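Local coordinates for putative cytoplasmic protein (Salmonella typhimurium LT2, PDB 2Q02), which is of unknown function but folds as a xylose isomerase-like TIM barrel that binds zinc and may have isomerase activity, at residues S146-A151 with Q155-E160; K85-L90 with R100-C105. One frame throughout, in Å; residues are numbered along the deposited sequence.

Contact 1: S146-A151 with Q155-E160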
loop_
_atom_site.group_PDB
_atom_site.type_symbol
_atom_site.label_atom_id
_atom_site.label_comp_id
_atom_site.label_asym_id
_atom_site.label_seq_id
_atom_site.Cartn_x
_atom_site.Cartn_y
_atom_site.Cartn_z
ATOM N N SER A 146 1.241 17.138 1.158
ATOM C CA SER A 146 1.227 16.232 0.011
ATOM C C SER A 146 0.777 16.943 -1.248
ATOM O O SER A 146 -0.167 17.728 -1.229
ATOM C CB SER A 146 0.307 15.046 0.266
ATOM O OG SER A 146 0.035 14.346 -0.927
ATOM N N SER A 147 1.473 16.656 -2.348
ATOM C CA SER A 147 1.134 17.231 -3.643
ATOM C C SER A 147 -0.053 16.536 -4.308
ATOM O O SER A 147 -0.541 17.004 -5.320
ATOM C CB SER A 147 2.340 17.178 -4.592
ATOM O OG SER A 147 2.643 15.845 -4.963
ATOM N N LEU A 148 -0.494 15.409 -3.760
ATOM C CA LEU A 148 -1.584 14.630 -4.342
ATOM C C LEU A 148 -2.299 13.854 -3.217
ATOM O O LEU A 148 -1.834 12.805 -2.776
ATOM C CB LEU A 148 -1.035 13.681 -5.436
ATOM C CG LEU A 148 -2.020 12.719 -6.126
ATOM C CD1 LEU A 148 -3.149 13.468 -6.869
ATOM C CD2 LEU A 148 -1.321 11.767 -7.092
ATOM N N ARG A 149 -3.416 14.403 -2.753
ATOM C CA ARG A 149 -4.116 13.928 -1.562
ATOM C C ARG A 149 -5.441 13.216 -1.832
ATOM O O ARG A 149 -5.886 12.386 -1.032
ATOM C CB ARG A 149 -4.410 15.136 -0.682
ATOM C CG ARG A 149 -3.211 16.011 -0.476
ATOM C CD ARG A 149 -3.590 17.220 0.323
ATOM N NE ARG A 149 -4.095 16.857 1.639
ATOM C CZ ARG A 149 -4.963 17.567 2.341
ATOM N NH1 ARG A 149 -5.460 18.696 1.858
ATOM N NH2 ARG A 149 -5.336 17.135 3.543
ATOM N N SER A 150 -6.080 13.569 -2.947
ATOM C CA SER A 150 -7.391 13.030 -3.305
ATOM C C SER A 150 -7.241 11.830 -4.223
ATOM O O SER A 150 -6.585 11.902 -5.278
ATOM C CB SER A 150 -8.262 14.081 -3.995
ATOM O OG SER A 150 -9.438 13.492 -4.537
ATOM N N ALA A 151 -7.857 10.731 -3.811
ATOM C CA ALA A 151 -7.974 9.546 -4.646
ATOM C C ALA A 151 -8.826 9.820 -5.892
ATOM O O ALA A 151 -8.516 9.321 -6.987
ATOM C CB ALA A 151 -8.540 8.372 -3.844
ATOM N N GLN A 155 -7.503 9.556 -9.708
ATOM C CA GLN A 155 -8.158 8.755 -10.741
ATOM C C GLN A 155 -8.392 9.583 -12.017
ATOM O O GLN A 155 -8.264 9.086 -13.132
ATOM C CB GLN A 155 -9.489 8.172 -10.233
ATOM C CG GLN A 155 -9.327 7.090 -9.204
ATOM C CD GLN A 155 -10.653 6.457 -8.761
ATOM O OE1 GLN A 155 -11.717 7.101 -8.749
ATOM N NE2 GLN A 155 -10.588 5.172 -8.402
ATOM N N GLN A 156 -8.703 10.857 -11.837
ATOM C CA GLN A 156 -8.930 11.749 -12.970
ATOM C C GLN A 156 -7.656 11.959 -13.786
ATOM O O GLN A 156 -7.684 11.935 -15.024
ATOM C CB GLN A 156 -9.460 13.095 -12.489
ATOM C CG GLN A 156 -10.104 13.891 -13.589
ATOM C CD GLN A 156 -10.370 15.321 -13.187
ATOM O OE1 GLN A 156 -11.227 15.603 -12.330
ATOM N NE2 GLN A 156 -9.632 16.240 -13.801
ATOM N N LEU A 157 -6.554 12.177 -13.084
ATOM C CA LEU A 157 -5.265 12.421 -13.722
ATOM C C LEU A 157 -4.809 11.198 -14.516
ATOM O O LEU A 157 -4.305 11.334 -15.633
ATOM C CB LEU A 157 -4.222 12.811 -12.657
ATOM C CG LEU A 157 -4.485 14.143 -11.915
ATOM C CD1 LEU A 157 -3.320 14.477 -11.054
ATOM C CD2 LEU A 157 -4.786 15.339 -12.859
ATOM N N ILE A 158 -5.000 10.016 -13.929
ATOM C CA ILE A 158 -4.701 8.740 -14.593
ATOM C C ILE A 158 -5.474 8.610 -15.924
ATOM O O ILE A 158 -4.897 8.236 -16.961
ATOM C CB ILE A 158 -4.955 7.537 -13.622
ATOM C CG1 ILE A 158 -3.813 7.478 -12.593
ATOM C CG2 ILE A 158 -5.058 6.194 -14.339
ATOM C CD1 ILE A 158 -4.057 6.574 -11.410
ATOM N N ARG A 159 -6.760 8.953 -15.893
ATOM C CA ARG A 159 -7.579 8.952 -17.107
ATOM C C ARG A 159 -7.075 9.936 -18.145
ATOM O O ARG A 159 -7.039 9.628 -19.330
ATOM C CB ARG A 159 -9.042 9.275 -16.811
ATOM C CG ARG A 159 -9.772 8.248 -15.972
ATOM C CD ARG A 159 -11.262 8.412 -16.085
ATOM N NE ARG A 159 -11.734 9.701 -15.554
ATOM C CZ ARG A 159 -12.037 9.950 -14.274
ATOM N NH1 ARG A 159 -11.903 9.013 -13.347
ATOM N NH2 ARG A 159 -12.474 11.153 -13.922
ATOM N N GLU A 160 -6.691 11.124 -17.712
ATOM C CA GLU A 160 -6.186 12.131 -18.633
ATOM C C GLU A 160 -4.868 11.692 -19.280
ATOM O O GLU A 160 -4.609 11.977 -20.451
ATOM C CB GLU A 160 -5.985 13.410 -17.848
ATOM C CG GLU A 160 -5.690 14.614 -18.655
ATOM C CD GLU A 160 -5.482 15.787 -17.750
ATOM O OE1 GLU A 160 -6.290 15.951 -16.791
ATOM O OE2 GLU A 160 -4.508 16.529 -18.000
#
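Gln-155 N donates to Ala-151 O over 2.9 Å, the first-turn backbone bond of helix 151-161. The hydrogen bond is moderately bent, with an angle of 153° at the hydrogen. The same carbonyl oxygen is also met by the Gln-155 side chain, whose CG lies 3.2 Å from Ala-151 O. That approach follows from chi1 of -71°, which sets CG beside the residue's own backbone N; beyond CG the chain runs on extended, and its amide NE2 finds the carbonyl of Asp-189. This is the tight part of the contact.

Two residues further along the helix, at Leu-157, the contact is much looser. Leu-148 CD1 and Leu-157 CD1 meet methyl to methyl at 4.3 Å, both residues directing CB toward the opposite segment. The backbone just before Leu-148 is held in an ST turn: Ser-146 OG accepts from Leu-148 N at 3.1 Å and also bonds to Leu-141 O. Ser-150 is the N-cap, its OG taking Trp-153 N and so closing the start of the helix. The solvent side is formed by the exposed Arg-159 and Glu-160, neither of which meets the loop segment.

In the barrel, this is where the loop after strand 135-138, the strand leading to the zinc ligand Glu-139, swings into helix 151-161. Ala-151, Gln-155 and Ile-158 lie against Val-167 of strand 166-170, while Leu-157 leans on Thr-118 and Val-119 of helix 115-130.

Contact 2: K85-L90 with R100-C105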
loop_
_atom_site.group_PDB
_atom_site.type_symbol
_atom_site.label_atom_id
_atom_site.label_comp_id
_atom_site.label_asym_id
_atom_site.label_seq_id
_atom_site.Cartn_x
_atom_site.Cartn_y
_atom_site.Cartn_z
ATOM N N LYS A 85 16.218 6.388 -12.537
ATOM C CA LYS A 85 17.126 5.287 -12.168
ATOM C C LYS A 85 16.604 4.544 -10.950
ATOM O O LYS A 85 16.567 3.321 -10.926
ATOM C CB LYS A 85 18.547 5.782 -11.875
ATOM C CG LYS A 85 19.484 5.822 -13.092
ATOM N N LYS A 86 16.191 5.290 -9.941
ATOM C CA LYS A 86 15.659 4.697 -8.711
ATOM C C LYS A 86 14.427 3.839 -9.010
ATOM O O LYS A 86 14.227 2.812 -8.356
ATOM C CB LYS A 86 15.323 5.799 -7.690
ATOM C CG LYS A 86 15.195 5.360 -6.229
ATOM C CD LYS A 86 14.812 6.552 -5.311
ATOM N N THR A 87 13.614 4.253 -9.991
ATOM C CA THR A 87 12.424 3.499 -10.389
ATOM C C THR A 87 12.778 2.274 -11.230
ATOM O O THR A 87 12.244 1.188 -10.985
ATOM C CB THR A 87 11.390 4.339 -11.168
ATOM O OG1 THR A 87 10.988 5.463 -10.389
ATOM C CG2 THR A 87 10.144 3.493 -11.477
ATOM N N GLU A 88 13.663 2.441 -12.208
ATOM C CA GLU A 88 14.164 1.305 -12.988
ATOM C C GLU A 88 14.740 0.183 -12.085
ATOM O O GLU A 88 14.563 -1.020 -12.349
ATOM C CB GLU A 88 15.238 1.777 -13.982
ATOM C CG GLU A 88 14.735 2.730 -15.095
ATOM C CD GLU A 88 15.846 3.216 -16.038
ATOM O OE1 GLU A 88 17.015 3.220 -15.594
ATOM O OE2 GLU A 88 15.548 3.579 -17.211
ATOM N N GLY A 89 15.451 0.579 -11.030
ATOM C CA GLY A 89 15.984 -0.372 -10.061
ATOM C C GLY A 89 14.882 -1.131 -9.364
ATOM O O GLY A 89 14.992 -2.326 -9.164
ATOM N N LEU A 90 13.814 -0.424 -9.017
ATOM C CA LEU A 90 12.660 -1.029 -8.367
ATOM C C LEU A 90 11.787 -1.857 -9.321
ATOM O O LEU A 90 11.154 -2.836 -8.892
ATOM C CB LEU A 90 11.806 0.027 -7.667
ATOM C CG LEU A 90 12.362 0.564 -6.351
ATOM C CD1 LEU A 90 11.694 1.901 -5.957
ATOM C CD2 LEU A 90 12.216 -0.465 -5.222
ATOM N N ARG A 100 3.661 -8.239 -8.862
ATOM C CA ARG A 100 2.661 -7.840 -9.837
ATOM C C ARG A 100 2.688 -6.327 -10.089
ATOM O O ARG A 100 2.520 -5.865 -11.215
ATOM C CB ARG A 100 1.282 -8.218 -9.270
ATOM C CG ARG A 100 0.107 -7.956 -10.200
ATOM C CD ARG A 100 -1.130 -8.784 -9.747
ATOM N NE ARG A 100 -2.104 -7.998 -8.971
ATOM C CZ ARG A 100 -3.027 -8.518 -8.165
ATOM N NH1 ARG A 100 -3.128 -9.831 -7.968
ATOM N NH2 ARG A 100 -3.857 -7.711 -7.539
ATOM N N ALA A 101 2.882 -5.567 -9.020
ATOM C CA ALA A 101 2.729 -4.132 -9.078
ATOM C C ALA A 101 3.860 -3.427 -8.316
ATOM O O ALA A 101 4.509 -4.019 -7.417
ATOM C CB ALA A 101 1.361 -3.734 -8.488
ATOM N N LEU A 102 4.092 -2.167 -8.691
ATOM C CA LEU A 102 4.965 -1.289 -7.926
ATOM C C LEU A 102 4.165 -0.040 -7.556
ATOM O O LEU A 102 3.412 0.535 -8.376
ATOM C CB LEU A 102 6.238 -0.941 -8.701
ATOM C CG LEU A 102 7.209 0.138 -8.207
ATOM C CD1 LEU A 102 7.899 -0.293 -6.938
ATOM C CD2 LEU A 102 8.228 0.431 -9.265
ATOM N N VAL A 103 4.331 0.369 -6.299
ATOM C CA VAL A 103 3.595 1.502 -5.748
ATOM C C VAL A 103 4.314 2.818 -6.000
ATOM O O VAL A 103 5.536 2.917 -5.842
ATOM C CB VAL A 103 3.400 1.336 -4.223
ATOM C CG1 VAL A 103 2.728 2.571 -3.626
ATOM C CG2 VAL A 103 2.593 0.099 -3.917
ATOM N N LEU A 104 3.535 3.841 -6.343
ATOM C CA LEU A 104 4.050 5.190 -6.644
ATOM C C LEU A 104 3.490 6.222 -5.645
ATOM O O LEU A 104 2.267 6.319 -5.442
ATOM C CB LEU A 104 3.646 5.595 -8.060
ATOM C CG LEU A 104 4.167 4.696 -9.183
ATOM C CD1 LEU A 104 3.370 4.884 -10.450
ATOM C CD2 LEU A 104 5.637 4.963 -9.476
ATOM N N CYS A 105 4.385 6.978 -5.017
ATOM C CA CYS A 105 3.991 7.962 -4.024
ATOM C C CYS A 105 4.365 9.359 -4.461
ATOM O O CYS A 105 5.498 9.578 -4.919
ATOM C CB CYS A 105 4.692 7.688 -2.688
ATOM S SG CYS A 105 4.052 6.237 -1.823
#
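Leu-102 reaches out from its strand toward the helix and ends in a fork of two methyls that straddles the CB of Leu-90. CD2 stands 3.9 Å from Leu-90 CB and CD1 stands 4.0 Å from the same atom, so both branches of the fork share one carbon close to the helix backbone. The side chain gets there with CG anti to its backbone N (chi1 170°), which carries the branch point outward from the strand. Leu-90 also directs its CB toward the strand, but a chi1 of -76° puts its CG beside its own N, and the leucine's far end turns aside instead of meeting Leu-102 end on. The fork therefore rests on the root of Leu-90.

The second helix residue involved, Thr-87, sits one turn earlier. Its CG2 approaches Leu-102 CD2 at 4.2 Å, so the same methyl that rests on Leu-90 CB also touches the threonine methyl, the two partners lying roughly at right angles to each other as seen from CD2. The hydroxyl of Thr-87 is occupied within the helix, where OG1 bonds to Val-83 O, and the methyl is the part presented to the strand.

Helix 81-97 and strand 101-104 are the last two elements of a beta-alpha-beta unit that starts with strand 66-73, and the contact is the usual seam of a TIM barrel, outer helix on inner strand. The backbones keep their distance, the closest CA atoms being those of Leu-90 and Leu-102 at 7.7 Å. Val-73 of strand 66-73 and Phe-129 of helix 115-130 touch both Thr-87 and Leu-102. Facing the other way from the strand, Val-103 touches the zinc ligand Glu-139, whereas the Leu-102 side chain remains about 13 Å from a bound zinc ion.

Both contacts are largely buried, but contact 1 lies where a loop enters a helix and has exposed residues further along that helix, whereas the touching residues of contact 2 are all buried between helix and strand. Contact 1 is local, a loop running into its own helix, and combines a backbone hydrogen bond with one loose leucine pair. Contact 2 spans separate elements of a beta-alpha-beta unit and is purely apolar across its segments. They hold different elements, their centres about 18 Å apart and nearest atoms about 7 Å apart, yet helix 115-130 serves both: Thr-118 and Val-119 pack on contact 1, Leu-125 and Phe-129 on contact 2.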